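Local coordinates for tegumental protein 20.8 kDa (Clonorchis sinensis, PDB 5X2E) that binds a calcium ion through the first EF-hand of its N-terminal calmodulin-like domain, at residues Phe3-Phe7 with Phe57-Leu63; Ile6-Lys12 with Glu22-Tyr26. All blocks are in the same frame, centred on the assembly; numbering follows the deposited sequence.

Contact 1. Residues Phe3-Phe7 with Phe57-Leu63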
loop_
_atom_site.group_PDB
_atom_site.type_symbol
_atom_site.label_atom_id
_atom_site.label_comp_id
_atom_site.label_asym_id
_atom_site.label_seq_id
_atom_site.Cartn_x
_atom_site.Cartn_y
_atom_site.Cartn_z
ATOM N N PHE A 3 -2.951 4.674 7.055
ATOM C CA PHE A 3 -2.493 4.400 5.707
ATOM C C PHE A 3 -1.087 3.793 5.710
ATOM O O PHE A 3 -0.784 2.966 4.853
ATOM C CB PHE A 3 -2.521 5.665 4.861
ATOM C CG PHE A 3 -3.883 6.051 4.406
ATOM C CD1 PHE A 3 -4.642 5.177 3.640
ATOM C CD2 PHE A 3 -4.400 7.293 4.706
ATOM C CE1 PHE A 3 -5.908 5.526 3.193
ATOM C CE2 PHE A 3 -5.661 7.648 4.253
ATOM C CZ PHE A 3 -6.411 6.751 3.502
ATOM N N ILE A 4 -0.243 4.194 6.669
ATOM C CA ILE A 4 1.112 3.640 6.789
ATOM C C ILE A 4 1.041 2.120 6.964
ATOM O O ILE A 4 1.659 1.342 6.219
ATOM C CB ILE A 4 1.887 4.306 7.977
ATOM C CG1 ILE A 4 2.168 5.782 7.656
ATOM C CG2 ILE A 4 3.188 3.584 8.223
ATOM C CD1 ILE A 4 2.458 6.690 8.857
ATOM N N ASN A 5 0.233 1.710 7.925
ATOM C CA ASN A 5 -0.013 0.314 8.214
ATOM C C ASN A 5 -0.609 -0.447 7.026
ATOM O O ASN A 5 -0.183 -1.556 6.699
ATOM C CB ASN A 5 -0.957 0.255 9.394
ATOM C CG ASN A 5 -1.127 -1.118 9.980
ATOM O OD1 ASN A 5 -0.916 -2.132 9.335
ATOM N ND2 ASN A 5 -1.568 -1.149 11.235
ATOM N N ILE A 6 -1.617 0.140 6.383
ATOM C CA ILE A 6 -2.310 -0.559 5.299
ATOM C C ILE A 6 -1.351 -0.762 4.120
ATOM O O ILE A 6 -1.344 -1.835 3.514
ATOM C CB ILE A 6 -3.603 0.200 4.901
ATOM C CG1 ILE A 6 -4.612 0.135 6.065
ATOM C CG2 ILE A 6 -4.202 -0.376 3.610
ATOM C CD1 ILE A 6 -5.721 1.174 6.007
ATOM N N PHE A 7 -0.511 0.231 3.824
ATOM C CA PHE A 7 0.466 0.083 2.730
ATOM C C PHE A 7 1.346 -1.137 3.012
ATOM O O PHE A 7 1.559 -1.987 2.144
ATOM C CB PHE A 7 1.376 1.309 2.564
ATOM C CG PHE A 7 2.305 1.170 1.402
ATOM C CD1 PHE A 7 1.971 1.739 0.184
ATOM C CD2 PHE A 7 3.519 0.478 1.520
ATOM C CE1 PHE A 7 2.790 1.594 -0.919
ATOM C CE2 PHE A 7 4.339 0.316 0.411
ATOM C CZ PHE A 7 3.978 0.877 -0.801
ATOM N N PHE A 57 2.245 6.934 -3.524
ATOM C CA PHE A 57 1.355 6.779 -2.381
ATOM C C PHE A 57 1.641 7.904 -1.369
ATOM O O PHE A 57 0.730 8.623 -0.938
ATOM C CB PHE A 57 1.563 5.387 -1.772
ATOM C CG PHE A 57 0.711 5.069 -0.588
ATOM C CD1 PHE A 57 1.233 5.176 0.697
ATOM C CD2 PHE A 57 -0.579 4.576 -0.748
ATOM C CE1 PHE A 57 0.460 4.818 1.806
ATOM C CE2 PHE A 57 -1.329 4.212 0.342
ATOM C CZ PHE A 57 -0.800 4.330 1.625
ATOM N N CYS A 58 2.921 8.099 -1.053
ATOM C CA CYS A 58 3.303 9.085 -0.056
ATOM C C CYS A 58 3.051 10.514 -0.536
ATOM O O CYS A 58 2.596 11.375 0.223
ATOM C CB CYS A 58 4.773 8.926 0.331
ATOM S SG CYS A 58 5.104 7.494 1.370
ATOM N N SER A 59 3.376 10.791 -1.793
ATOM C CA SER A 59 3.138 12.135 -2.319
ATOM C C SER A 59 1.655 12.522 -2.250
ATOM O O SER A 59 1.312 13.657 -1.927
ATOM C CB SER A 59 3.659 12.226 -3.747
ATOM O OG SER A 59 5.075 12.138 -3.739
ATOM N N LYS A 60 0.776 11.573 -2.551
ATOM C CA LYS A 60 -0.659 11.855 -2.556
ATOM C C LYS A 60 -1.193 12.070 -1.150
ATOM O O LYS A 60 -2.111 12.856 -0.948
ATOM C CB LYS A 60 -1.443 10.734 -3.245
ATOM C CG LYS A 60 -1.166 10.617 -4.738
ATOM C CD LYS A 60 -1.687 11.818 -5.533
ATOM C CE LYS A 60 -1.316 11.661 -7.005
ATOM N NZ LYS A 60 -1.849 12.749 -7.872
ATOM N N LEU A 61 -0.620 11.367 -0.176
ATOM C CA LEU A 61 -1.151 11.404 1.180
ATOM C C LEU A 61 -0.404 12.370 2.103
ATOM O O LEU A 61 -0.803 12.558 3.245
ATOM C CB LEU A 61 -1.121 9.991 1.788
ATOM C CG LEU A 61 -2.050 9.019 1.065
ATOM C CD1 LEU A 61 -1.839 7.590 1.544
ATOM C CD2 LEU A 61 -3.483 9.437 1.299
ATOM N N GLY A 62 0.693 12.954 1.628
ATOM C CA GLY A 62 1.504 13.831 2.469
ATOM C C GLY A 62 2.382 13.087 3.475
ATOM O O GLY A 62 2.670 13.613 4.548
ATOM N N LEU A 63 2.799 11.866 3.130
ATOM C CA LEU A 63 3.694 11.056 3.956
ATOM C C LEU A 63 5.102 11.081 3.372
ATOM O O LEU A 63 5.297 11.525 2.242
ATOM C CB LEU A 63 3.178 9.615 4.050
ATOM C CG LEU A 63 1.758 9.409 4.592
ATOM C CD1 LEU A 63 1.269 7.978 4.311
ATOM C CD2 LEU A 63 1.675 9.773 6.085
#
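Phe57 reaches from helix 54-61 to helix 3-10 and lies between Phe7 and Leu61. With its CG anti to the backbone N (chi1 -180°), the side chain crosses between two antiparallel helix segments whose axes come no closer than 12.0 Å, a gap suited to large aromatics. Its CB starts near Phe7 CE1, at 4.1 Å. Phe7 CD1 sits over the centre of one face of the ring, and Phe57 CD1 is 3.6 Å from Phe7 CD1. The two rings form an edge-to-face pair, the edge of Phe7 toward the face of Phe57, with planes at 51°. Farther out, CE1 packs on Phe7 CB, and the tip, CZ, comes 3.5 Å from Phe3 O, which lies at the ring edge and also accepts the helical bond from Phe7 N. Leu61 CD1 covers the opposite face near its rim and makes a CH-pi contact with the Phe3 ring, 4.3 Å from its centroid. Gly62, lacking a side chain, easily takes positive phi as the helix ends; beyond it, aliphatic Leu63 CD1 meets Ile4 CG1. Phe44 also packs against Phe57. Aromatic packing between first and last helices is characteristic of the hydrophobic core of a paired EF-hand domain.

Contact 2. Residues Ile6-Lys12 with Glu22-Tyr26. With CA (calcium ion), chain B.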
loop_
_atom_site.group_PDB
_atom_site.type_symbol
_atom_site.label_atom_id
_atom_site.label_comp_id
_atom_site.label_asym_id
_atom_site.label_seq_id
_atom_site.Cartn_x
_atom_site.Cartn_y
_atom_site.Cartn_z
ATOM N N ILE A 6 -1.617 0.140 6.383
ATOM C CA ILE A 6 -2.310 -0.559 5.299
ATOM C C ILE A 6 -1.351 -0.762 4.120
ATOM O O ILE A 6 -1.344 -1.835 3.514
ATOM C CB ILE A 6 -3.603 0.200 4.901
ATOM C CG1 ILE A 6 -4.612 0.135 6.065
ATOM C CG2 ILE A 6 -4.202 -0.376 3.610
ATOM C CD1 ILE A 6 -5.721 1.174 6.007
ATOM N N PHE A 7 -0.511 0.231 3.824
ATOM C CA PHE A 7 0.466 0.083 2.730
ATOM C C PHE A 7 1.346 -1.137 3.012
ATOM O O PHE A 7 1.559 -1.987 2.144
ATOM C CB PHE A 7 1.376 1.309 2.564
ATOM C CG PHE A 7 2.305 1.170 1.402
ATOM C CD1 PHE A 7 1.971 1.739 0.184
ATOM C CD2 PHE A 7 3.519 0.478 1.520
ATOM C CE1 PHE A 7 2.790 1.594 -0.919
ATOM C CE2 PHE A 7 4.339 0.316 0.411
ATOM C CZ PHE A 7 3.978 0.877 -0.801
ATOM N N VAL A 8 1.903 -1.176 4.213
ATOM C CA VAL A 8 2.765 -2.295 4.580
ATOM C C VAL A 8 2.017 -3.619 4.541
ATOM O O VAL A 8 2.532 -4.616 4.026
ATOM C CB VAL A 8 3.414 -2.037 5.947
ATOM C CG1 VAL A 8 4.094 -3.303 6.478
ATOM C CG2 VAL A 8 4.411 -0.882 5.802
ATOM N N SER A 9 0.763 -3.625 4.980
ATOM C CA SER A 9 -0.032 -4.848 4.892
ATOM C C SER A 9 -0.290 -5.341 3.457
ATOM O O SER A 9 -0.227 -6.539 3.163
ATOM C CB SER A 9 -1.362 -4.646 5.579
ATOM O OG SER A 9 -2.014 -5.895 5.641
ATOM N N ILE A 10 -0.596 -4.418 2.562
ATOM C CA ILE A 10 -0.846 -4.794 1.176
ATOM C C ILE A 10 0.451 -5.279 0.486
ATOM O O ILE A 10 0.441 -6.267 -0.250
ATOM C CB ILE A 10 -1.459 -3.621 0.399
ATOM C CG1 ILE A 10 -2.836 -3.255 0.971
ATOM C CG2 ILE A 10 -1.562 -3.972 -1.080
ATOM C CD1 ILE A 10 -3.362 -1.915 0.451
ATOM N N ASP A 11 1.544 -4.574 0.741
ATOM C CA ASP A 11 2.811 -4.811 0.082
ATOM C C ASP A 11 3.552 -5.947 0.771
ATOM O O ASP A 11 4.588 -5.762 1.447
ATOM C CB ASP A 11 3.650 -3.538 0.081
ATOM C CG ASP A 11 4.962 -3.727 -0.602
ATOM O OD1 ASP A 11 5.033 -4.494 -1.590
ATOM O OD2 ASP A 11 5.954 -3.133 -0.120
ATOM N N LYS A 12 3.005 -7.145 0.622
ATOM C CA LYS A 12 3.405 -8.267 1.460
ATOM C C LYS A 12 4.825 -8.742 1.174
ATOM O O LYS A 12 5.432 -9.367 2.024
ATOM C CB LYS A 12 2.432 -9.424 1.270
ATOM C CG LYS A 12 2.263 -9.811 -0.157
ATOM C CD LYS A 12 1.207 -10.882 -0.288
ATOM C CE LYS A 12 1.401 -11.620 -1.570
ATOM N NZ LYS A 12 0.716 -12.928 -1.514
ATOM N N GLU A 22 -1.613 -7.772 -5.437
ATOM C CA GLU A 22 -1.516 -7.532 -3.998
ATOM C C GLU A 22 -2.709 -6.739 -3.484
ATOM O O GLU A 22 -3.287 -7.084 -2.462
ATOM C CB GLU A 22 -0.209 -6.775 -3.663
ATOM C CG GLU A 22 1.014 -7.675 -3.628
ATOM C CD GLU A 22 2.318 -6.899 -3.428
ATOM O OE1 GLU A 22 2.385 -5.680 -3.722
ATOM O OE2 GLU A 22 3.319 -7.485 -2.960
ATOM N N LEU A 23 -3.056 -5.670 -4.188
ATOM C CA LEU A 23 -4.177 -4.829 -3.819
ATOM C C LEU A 23 -5.476 -5.636 -3.876
ATOM O O LEU A 23 -6.288 -5.599 -2.958
ATOM C CB LEU A 23 -4.221 -3.625 -4.768
ATOM C CG LEU A 23 -5.442 -2.720 -4.649
ATOM C CD1 LEU A 23 -5.525 -2.047 -3.255
ATOM C CD2 LEU A 23 -5.384 -1.694 -5.765
ATOM N N GLU A 24 -5.632 -6.418 -4.946
ATOM C CA GLU A 24 -6.846 -7.186 -5.126
ATOM C C GLU A 24 -6.995 -8.281 -4.063
ATOM O O GLU A 24 -8.110 -8.527 -3.566
ATOM C CB GLU A 24 -6.871 -7.747 -6.551
ATOM C CG GLU A 24 -7.077 -6.593 -7.537
ATOM C CD GLU A 24 -6.496 -6.731 -8.891
ATOM O OE1 GLU A 24 -5.893 -7.765 -9.244
ATOM O OE2 GLU A 24 -6.724 -5.745 -9.647
ATOM N N GLN A 25 -5.882 -8.902 -3.676
ATOM C CA GLN A 25 -5.915 -9.888 -2.592
ATOM C C GLN A 25 -6.300 -9.238 -1.264
ATOM O O GLN A 25 -7.119 -9.752 -0.517
ATOM C CB GLN A 25 -4.569 -10.579 -2.450
ATOM C CG GLN A 25 -4.544 -11.565 -1.301
ATOM C CD GLN A 25 -3.310 -12.408 -1.274
ATOM O OE1 GLN A 25 -2.250 -12.032 -1.804
ATOM N NE2 GLN A 25 -3.432 -13.579 -0.665
ATOM N N TYR A 26 -5.730 -8.082 -0.967
ATOM C CA TYR A 26 -6.106 -7.393 0.256
ATOM C C TYR A 26 -7.591 -7.040 0.300
ATOM O O TYR A 26 -8.268 -7.223 1.322
ATOM C CB TYR A 26 -5.262 -6.141 0.395
ATOM C CG TYR A 26 -5.540 -5.382 1.661
ATOM C CD1 TYR A 26 -6.461 -4.348 1.677
ATOM C CD2 TYR A 26 -4.863 -5.683 2.848
ATOM C CE1 TYR A 26 -6.710 -3.632 2.849
ATOM C CE2 TYR A 26 -5.114 -4.984 4.018
ATOM C CZ TYR A 26 -6.031 -3.955 4.006
ATOM O OH TYR A 26 -6.252 -3.248 5.152
HETATM CA CA CA B . 4.875 -5.576 -3.542
HETATM O O HOH W 1 -1.643 -8.089 -0.459
HETATM O O HOH W 2 -0.452 -15.035 0.291
HETATM O O HOH W 3 4.899 -6.423 -5.728
#
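Ile10 and Tyr26 pack together inside a calcium-binding EF-hand, the helix-loop-helix in which the entering helix 3-10 and exiting helix 20-29 flank the metal loop. The short helical segments lie at 105° to each other. The tight part is apolar: Ile10 CG1, placed beside its backbone N by chi1 -64°, stands over one face of the Tyr26 ring, 3.5 Å from Tyr26 CG, in a CH-pi contact. The branched isoleucine can serve two neighbours, and its CG2 lies against the backbone of Glu22. Ile6 reaches the phenol end of the same ring, while Ser9 OG sits at its edge, 3.6 Å from Tyr26 CE2. Trp40 of helix 35-44 closes on Ile6 and Ile10.

Beside this core is the metal site. Asp11 gives one oxygen, OD1, at 2.2 Å from the calcium ion, whereas Glu22, whose longer chain is extended beyond CG, grips the metal with both carboxylate oxygens. Asp13, Thr15, Val17 O and a water complete the shell. Asp11 OD2 accepts a hydrogen bond from Asn16 N and forms a salt bridge with Arg72, and Glu22 OE1 also accepts from Ser19 N.

The solvent side is looser, built on a long, extended lysine. Gln25 NE2 bonds Glu29, and Gln25 OE1 accepts from Lys12 NZ over 3.1 Å, in the carbonyl plane and on a lone pair, at a C=O...N angle of 133°. A water also accepts from Lys12 NZ at 3.0 Å, its link to Gln25 NE2 being weak. A different water lies between the helices, donating to both Ile10 O and Glu22 O, each at 2.8 Å.

How the contacts relate
Both contacts are built on helix 3-10, their centres 13 Å apart. Ile6 and Phe7 fall in both ranges, but Phe7 works in contact 1 and Ile6 in contact 2. Contact 1 uses the start of that helix to meet the last helix of the EF-hand pair; contact 2 uses its end to meet the other helix of its own EF-hand. Phe7 connects contact 1 with the metal site: its side chain lies about 4 Å from that of Asp11 and about 7 Å from the calcium ion, nearest atoms in each case. Helix 65-79 touches Ile4 and Phe7 and reaches the calcium loop through Arg72, so one helix flanks hydrophobic core and loop together.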